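Long-range contact in mandelate racemase/muconate lactonizing enzyme family protein (PDB 2QDE), which belongs to the mandelate racemase/muconate lactonizing enzyme family of the enolase superfamily, pairing an N-terminal capping domain with a TIM-like barrel that holds a barium ion: residues G46-R58 and C296-P308. Residues are numbered along the deposited sequence; the frame is centred on the assembly and turned at random.
Sequences GIADAGDTSSWYR and CGCMVGSGLEASP
D49 of strand 46-49 meets S302 and E305 where the strand runs nearly at right angles (101°) to helix 303-308, the axes 6.8 Å apart; beyond it, D52 N donates to M299 O (3.0 Å), with a weak second bond to V300 O. S302 is the N-cap of the helix. Its OG accepts from L304 N and, weakly, E305 N, while giving its proton to the anti lone pair of D49 OD2 (2.6 Å). With CG anti to the backbone N (chi1 -172°), the D49 carboxylate reaches the helix start; its OD1 closes an Asx turn by accepting from G51 N. Water 2 joins D49 OD2 to S302 N, and water 1 accepts from D49 N and lies within bonding distance of L304 O. L304 lays CD2 against A48 C (3.6 Å) and both methyls against the end of I47. G51 CA lies 3.5 Å from E305 CG, so the loop passes close over the glutamate stem; E305 OE2 accepts from M299 N and from Q272. Bent at chi2 and chi3, M299 brings CE to D52 O (3.4 Å) and SD obliquely to Y57 CD2 (3.8 Å), a Met-aromatic contact. Y57 OH bonds D246, a barium ligand. The contact thus joins the N-terminal domain to the barrel domain, on the helix that follows barrel strand 294-296. In the buried D49 carboxylate, OD2 is held by S302 OG and one water, OD1 by G51 N, and the nearby helix N-terminus would probably stabilise its negative charge.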
ATOM      1  N   GLY A  46      -1.795 -43.722  25.318  1.00 19.99           N
ATOM      2  CA  GLY A  46      -1.858 -43.022  24.043  1.00 19.42           C
ATOM      3  C   GLY A  46      -0.507 -43.137  23.355  1.00 18.00           C
ATOM      4  O   GLY A  46       0.512 -42.842  23.968  1.00 17.51           O
ATOM      5  N   ILE A  47      -0.489 -43.568  22.097  1.00 18.51           N
ATOM      6  CA  ILE A  47       0.771 -43.721  21.368  1.00 17.84           C
ATOM      7  C   ILE A  47       0.891 -42.802  20.159  1.00 19.62           C
ATOM      8  O   ILE A  47      -0.111 -42.363  19.597  1.00 19.86           O
ATOM      9  CB  ILE A  47       0.959 -45.174  20.875  1.00 19.14           C
ATOM     10  CG1 ILE A  47      -0.163 -45.546  19.896  1.00 20.65           C
ATOM     11  CG2 ILE A  47       0.956 -46.123  22.060  1.00 18.84           C
ATOM     12  CD1 ILE A  47      -0.016 -46.924  19.288  1.00 21.07           C
ATOM     13  N   ALA A  48       2.127 -42.523  19.756  1.00 18.50           N
ATOM     14  CA  ALA A  48       2.386 -41.658  18.603  1.00 18.91           C
ATOM     15  C   ALA A  48       3.790 -41.890  18.055  1.00 19.57           C
ATOM     16  O   ALA A  48       4.682 -42.330  18.783  1.00 18.92           O
ATOM     17  CB  ALA A  48       2.218 -40.194  18.992  1.00 19.25           C
ATOM     18  N   ASP A  49       3.963 -41.588  16.769  1.00 18.00           N
ATOM     19  CA  ASP A  49       5.233 -41.746  16.058  1.00 17.96           C
ATOM     20  C   ASP A  49       5.565 -40.393  15.426  1.00 19.13           C
ATOM     21  O   ASP A  49       4.841 -39.937  14.537  1.00 17.36           O
ATOM     22  CB  ASP A  49       5.072 -42.792  14.950  1.00 18.43           C
ATOM     23  CG  ASP A  49       6.391 -43.159  14.272  1.00 21.90           C
ATOM     24  OD1 ASP A  49       7.405 -42.443  14.450  1.00 21.55           O
ATOM     25  OD2 ASP A  49       6.403 -44.177  13.543  1.00 23.29           O
ATOM     26  N   ALA A  50       6.643 -39.756  15.877  1.00 16.07           N
ATOM     27  CA  ALA A  50       7.040 -38.457  15.344  1.00 18.27           C
ATOM     28  C   ALA A  50       7.400 -38.560  13.867  1.00 20.07           C
ATOM     29  O   ALA A  50       7.261 -37.594  13.103  1.00 19.52           O
ATOM     30  CB  ALA A  50       8.229 -37.908  16.127  1.00 17.38           C
ATOM     31  N   GLY A  51       7.859 -39.743  13.475  1.00 19.00           N
ATOM     32  CA  GLY A  51       8.260 -39.963  12.104  1.00 18.89           C
ATOM     33  C   GLY A  51       9.712 -39.553  11.952  1.00 19.89           C
ATOM     34  O   GLY A  51      10.410 -39.315  12.936  1.00 20.82           O
ATOM     35  N   ASP A  52      10.167 -39.462  10.712  1.00 19.40           N
ATOM     36  CA  ASP A  52      11.539 -39.089  10.425  1.00 19.75           C
ATOM     37  C   ASP A  52      11.908 -37.688  10.932  1.00 19.55           C
ATOM     38  O   ASP A  52      11.059 -36.808  11.043  1.00 19.20           O
ATOM     39  CB  ASP A  52      11.768 -39.182   8.914  1.00 20.55           C
ATOM     40  CG  ASP A  52      13.206 -38.922   8.527  1.00 23.27           C
ATOM     41  OD1 ASP A  52      14.105 -39.377   9.259  1.00 23.62           O
ATOM     42  OD2 ASP A  52      13.433 -38.271   7.481  1.00 26.04           O
ATOM     43  N   THR A  53      13.182 -37.495  11.255  1.00 18.24           N
ATOM     44  CA  THR A  53      13.661 -36.198  11.705  1.00 19.02           C
ATOM     45  C   THR A  53      14.550 -35.625  10.597  1.00 18.63           C
ATOM     46  O   THR A  53      15.367 -36.337  10.006  1.00 19.42           O
ATOM     47  CB  THR A  53      14.458 -36.312  13.032  1.00 20.57           C
ATOM     48  OG1 THR A  53      15.502 -37.287  12.889  1.00 21.50           O
ATOM     49  CG2 THR A  53      13.528 -36.734  14.172  1.00 19.57           C
ATOM     50  N   SER A  54      14.374 -34.342  10.305  1.00 18.06           N
ATOM     51  CA  SER A  54      15.135 -33.679   9.247  1.00 18.92           C
ATOM     52  C   SER A  54      15.741 -32.371   9.746  1.00 18.40           C
ATOM     53  O   SER A  54      15.014 -31.431  10.073  1.00 18.93           O
ATOM     54  CB  SER A  54      14.215 -33.397   8.053  1.00 18.41           C
ATOM     55  OG  SER A  54      14.861 -32.574   7.100  1.00 19.05           O
ATOM     56  N   SER A  55      17.068 -32.301   9.781  1.00 17.54           N
ATOM     57  CA  SER A  55      17.743 -31.105  10.267  1.00 19.02           C
ATOM     58  C   SER A  55      17.355 -29.840   9.510  1.00 17.62           C
ATOM     59  O   SER A  55      17.149 -28.786  10.114  1.00 17.71           O
ATOM     60  CB  SER A  55      19.265 -31.280  10.204  1.00 18.53           C
ATOM     61  OG  SER A  55      19.715 -31.363   8.867  1.00 18.67           O
ATOM     62  N   TRP A  56      17.257 -29.941   8.191  1.00 18.61           N
ATOM     63  CA  TRP A  56      16.920 -28.781   7.371  1.00 17.38           C
ATOM     64  C   TRP A  56      15.428 -28.483   7.247  1.00 17.30           C
ATOM     65  O   TRP A  56      15.038 -27.320   7.237  1.00 18.21           O
ATOM     66  CB  TRP A  56      17.515 -28.930   5.971  1.00 19.34           C
ATOM     67  CG  TRP A  56      17.060 -30.162   5.270  1.00 21.01           C
ATOM     68  CD1 TRP A  56      17.654 -31.391   5.305  1.00 22.69           C
ATOM     69  CD2 TRP A  56      15.901 -30.295   4.443  1.00 21.93           C
ATOM     70  NE1 TRP A  56      16.934 -32.287   4.545  1.00 23.05           N
ATOM     71  CE2 TRP A  56      15.853 -31.638   4.006  1.00 22.98           C
ATOM     72  CE3 TRP A  56      14.895 -29.410   4.029  1.00 22.67           C
ATOM     73  CZ2 TRP A  56      14.836 -32.117   3.169  1.00 24.87           C
ATOM     74  CZ3 TRP A  56      13.879 -29.889   3.193  1.00 23.56           C
ATOM     75  CH2 TRP A  56      13.860 -31.230   2.774  1.00 23.57           C
ATOM     76  N   TYR A  57      14.591 -29.513   7.157  1.00 16.13           N
ATOM     77  CA  TYR A  57      13.152 -29.276   7.021  1.00 17.55           C
ATOM     78  C   TYR A  57      12.467 -28.810   8.307  1.00 18.04           C
ATOM     79  O   TYR A  57      11.675 -27.867   8.291  1.00 17.30           O
ATOM     80  CB  TYR A  57      12.432 -30.533   6.521  1.00 16.43           C
ATOM     81  CG  TYR A  57      10.964 -30.286   6.247  1.00 17.23           C
ATOM     82  CD1 TYR A  57      10.553 -29.618   5.091  1.00 17.38           C
ATOM     83  CD2 TYR A  57       9.989 -30.664   7.169  1.00 18.02           C
ATOM     84  CE1 TYR A  57       9.203 -29.333   4.859  1.00 16.49           C
ATOM     85  CE2 TYR A  57       8.634 -30.380   6.952  1.00 18.03           C
ATOM     86  CZ  TYR A  57       8.253 -29.714   5.791  1.00 17.67           C
ATOM     87  OH  TYR A  57       6.931 -29.431   5.562  1.00 18.17           O
ATOM     88  N   ARG A  58      12.770 -29.483   9.414  1.00 17.16           N
ATOM     89  CA  ARG A  58      12.163 -29.159  10.701  1.00 16.72           C
ATOM     90  C   ARG A  58      13.175 -28.625  11.727  1.00 17.02           C
ATOM     91  O   ARG A  58      12.853 -27.755  12.532  1.00 16.84           O
ATOM     92  CB  ARG A  58      11.467 -30.409  11.257  1.00 16.87           C
ATOM     93  CG  ARG A  58      10.659 -30.202  12.536  1.00 17.59           C
ATOM     94  CD  ARG A  58       9.298 -29.576  12.246  1.00 18.88           C
ATOM     95  NE  ARG A  58       9.399 -28.189  11.819  1.00 19.91           N
ATOM     96  CZ  ARG A  58       9.762 -27.184  12.610  1.00 20.16           C
ATOM     97  NH1 ARG A  58      10.057 -27.406  13.889  1.00 19.27           N
ATOM     98  NH2 ARG A  58       9.842 -25.951  12.118  1.00 20.45           N
ATOM     99  N   CYS A 296      -1.287 -32.648   1.855  1.00 17.98           N
ATOM    100  CA  CYS A 296      -0.570 -33.064   3.053  1.00 19.13           C
ATOM    101  C   CYS A 296       0.492 -34.125   2.783  1.00 19.85           C
ATOM    102  O   CYS A 296       0.223 -35.157   2.160  1.00 18.78           O
ATOM    103  CB  CYS A 296      -1.542 -33.595   4.113  1.00 18.53           C
ATOM    104  SG  CYS A 296      -0.740 -34.076   5.685  1.00 19.10           S
ATOM    105  N   GLY A 297       1.700 -33.856   3.262  1.00 19.83           N
ATOM    106  CA  GLY A 297       2.793 -34.788   3.088  1.00 21.05           C
ATOM    107  C   GLY A 297       2.980 -35.583   4.367  1.00 22.38           C
ATOM    108  O   GLY A 297       2.018 -35.865   5.083  1.00 23.08           O
ATOM    109  N   CYS A 298       4.218 -35.944   4.664  1.00 21.30           N
ATOM    110  CA  CYS A 298       4.505 -36.699   5.869  1.00 22.96           C
ATOM    111  C   CYS A 298       5.990 -36.637   6.155  1.00 23.39           C
ATOM    112  O   CYS A 298       6.772 -36.186   5.319  1.00 22.68           O
ATOM    113  CB  CYS A 298       4.102 -38.165   5.691  1.00 22.93           C
ATOM    114  SG  CYS A 298       5.197 -39.094   4.574  1.00 26.88           S
ATOM    115  N   MET A 299       6.360 -37.066   7.357  1.00 21.88           N
ATOM    116  CA  MET A 299       7.756 -37.149   7.761  1.00 23.44           C
ATOM    117  C   MET A 299       7.930 -38.668   7.769  1.00 23.32           C
ATOM    118  O   MET A 299       7.801 -39.310   8.809  1.00 25.22           O
ATOM    119  CB  MET A 299       7.949 -36.579   9.172  1.00 21.05           C
ATOM    120  CG  MET A 299       7.592 -35.093   9.314  1.00 21.33           C
ATOM    121  SD  MET A 299       8.766 -33.978   8.516  1.00 19.05           S
ATOM    122  CE  MET A 299      10.036 -33.873   9.765  1.00 20.55           C
ATOM    123  N   VAL A 300       8.170 -39.228   6.587  1.00 24.60           N
ATOM    124  CA  VAL A 300       8.327 -40.670   6.376  1.00 24.21           C
ATOM    125  C   VAL A 300       8.413 -41.507   7.649  1.00 25.49           C
ATOM    126  O   VAL A 300       9.426 -41.488   8.361  1.00 23.76           O
ATOM    127  CB  VAL A 300       9.558 -40.969   5.510  1.00 25.80           C
ATOM    128  CG1 VAL A 300       9.693 -42.475   5.303  1.00 26.74           C
ATOM    129  CG2 VAL A 300       9.422 -40.263   4.171  1.00 27.31           C
ATOM    130  N   GLY A 301       7.347 -42.254   7.915  1.00 23.68           N
ATOM    131  CA  GLY A 301       7.304 -43.084   9.100  1.00 23.21           C
ATOM    132  C   GLY A 301       6.446 -44.325   8.948  1.00 23.20           C
ATOM    133  O   GLY A 301       5.980 -44.650   7.855  1.00 23.29           O
ATOM    134  N   SER A 302       6.236 -45.008  10.067  1.00 21.29           N
ATOM    135  CA  SER A 302       5.459 -46.236  10.126  1.00 21.76           C
ATOM    136  C   SER A 302       3.982 -45.982   9.878  1.00 21.76           C
ATOM    137  O   SER A 302       3.578 -44.858   9.597  1.00 20.14           O
ATOM    138  CB  SER A 302       5.606 -46.859  11.509  1.00 20.92           C
ATOM    139  OG  SER A 302       4.991 -46.020  12.480  1.00 21.85           O
ATOM    140  N   GLY A 303       3.184 -47.041   9.993  1.00 20.32           N
ATOM    141  CA  GLY A 303       1.750 -46.911   9.817  1.00 18.44           C
ATOM    142  C   GLY A 303       1.203 -46.036  10.930  1.00 19.02           C
ATOM    143  O   GLY A 303       0.121 -45.445  10.804  1.00 18.47           O
ATOM    144  N   LEU A 304       1.950 -45.949  12.031  1.00 18.11           N
ATOM    145  CA  LEU A 304       1.527 -45.120  13.150  1.00 19.68           C
ATOM    146  C   LEU A 304       1.762 -43.656  12.800  1.00 18.90           C
ATOM    147  O   LEU A 304       0.935 -42.804  13.102  1.00 18.63           O
ATOM    148  CB  LEU A 304       2.287 -45.475  14.433  1.00 19.38           C
ATOM    149  CG  LEU A 304       1.899 -44.622  15.652  1.00 17.62           C
ATOM    150  CD1 LEU A 304       0.399 -44.721  15.885  1.00 18.49           C
ATOM    151  CD2 LEU A 304       2.647 -45.092  16.889  1.00 18.79           C
ATOM    152  N   GLU A 305       2.892 -43.367  12.164  1.00 19.07           N
ATOM    153  CA  GLU A 305       3.204 -41.999  11.763  1.00 19.22           C
ATOM    154  C   GLU A 305       2.144 -41.504  10.776  1.00 18.90           C
ATOM    155  O   GLU A 305       1.732 -40.341  10.814  1.00 18.08           O
ATOM    156  CB  GLU A 305       4.591 -41.948  11.105  1.00 19.05           C
ATOM    157  CG  GLU A 305       5.080 -40.559  10.687  1.00 19.46           C
ATOM    158  CD  GLU A 305       4.489 -40.067   9.369  1.00 21.69           C
ATOM    159  OE1 GLU A 305       4.205 -40.903   8.480  1.00 22.02           O
ATOM    160  OE2 GLU A 305       4.326 -38.833   9.211  1.00 22.44           O
ATOM    161  N   ALA A 306       1.692 -42.392   9.897  1.00 17.70           N
ATOM    162  CA  ALA A 306       0.696 -42.006   8.897  1.00 18.31           C
ATOM    163  C   ALA A 306      -0.718 -41.804   9.441  1.00 18.79           C
ATOM    164  O   ALA A 306      -1.520 -41.085   8.840  1.00 18.48           O
ATOM    165  CB  ALA A 306       0.672 -43.036   7.777  1.00 17.32           C
ATOM    166  N   SER A 307      -1.022 -42.417  10.582  1.00 17.75           N
ATOM    167  CA  SER A 307      -2.368 -42.334  11.158  1.00 19.88           C
ATOM    168  C   SER A 307      -2.979 -40.974  11.500  1.00 18.64           C
ATOM    169  O   SER A 307      -4.105 -40.691  11.095  1.00 18.23           O
ATOM    170  CB  SER A 307      -2.467 -43.242  12.380  1.00 20.59           C
ATOM    171  OG  SER A 307      -2.450 -44.588  11.962  1.00 25.51           O
ATOM    172  N   PRO A 308      -2.270 -40.123  12.260  1.00 17.72           N
ATOM    173  CA  PRO A 308      -2.885 -38.823  12.570  1.00 17.96           C
ATOM    174  C   PRO A 308      -3.362 -38.123  11.291  1.00 17.72           C
ATOM    175  O   PRO A 308      -4.505 -37.664  11.205  1.00 16.79           O
ATOM    176  CB  PRO A 308      -1.756 -38.064  13.271  1.00 17.50           C
ATOM    177  CG  PRO A 308      -0.995 -39.163  13.955  1.00 17.70           C
ATOM    178  CD  PRO A 308      -0.938 -40.243  12.885  1.00 16.31           C
TER
HETATM  179  O   HOH W   1       1.718 -40.964  15.282  1.00 19.59           O
HETATM  180  O   HOH W   2       8.300 -44.716  11.986  1.00 22.94           O
HETATM  181  O   HOH W   3       2.407 -38.932  12.916  1.00 29.30           O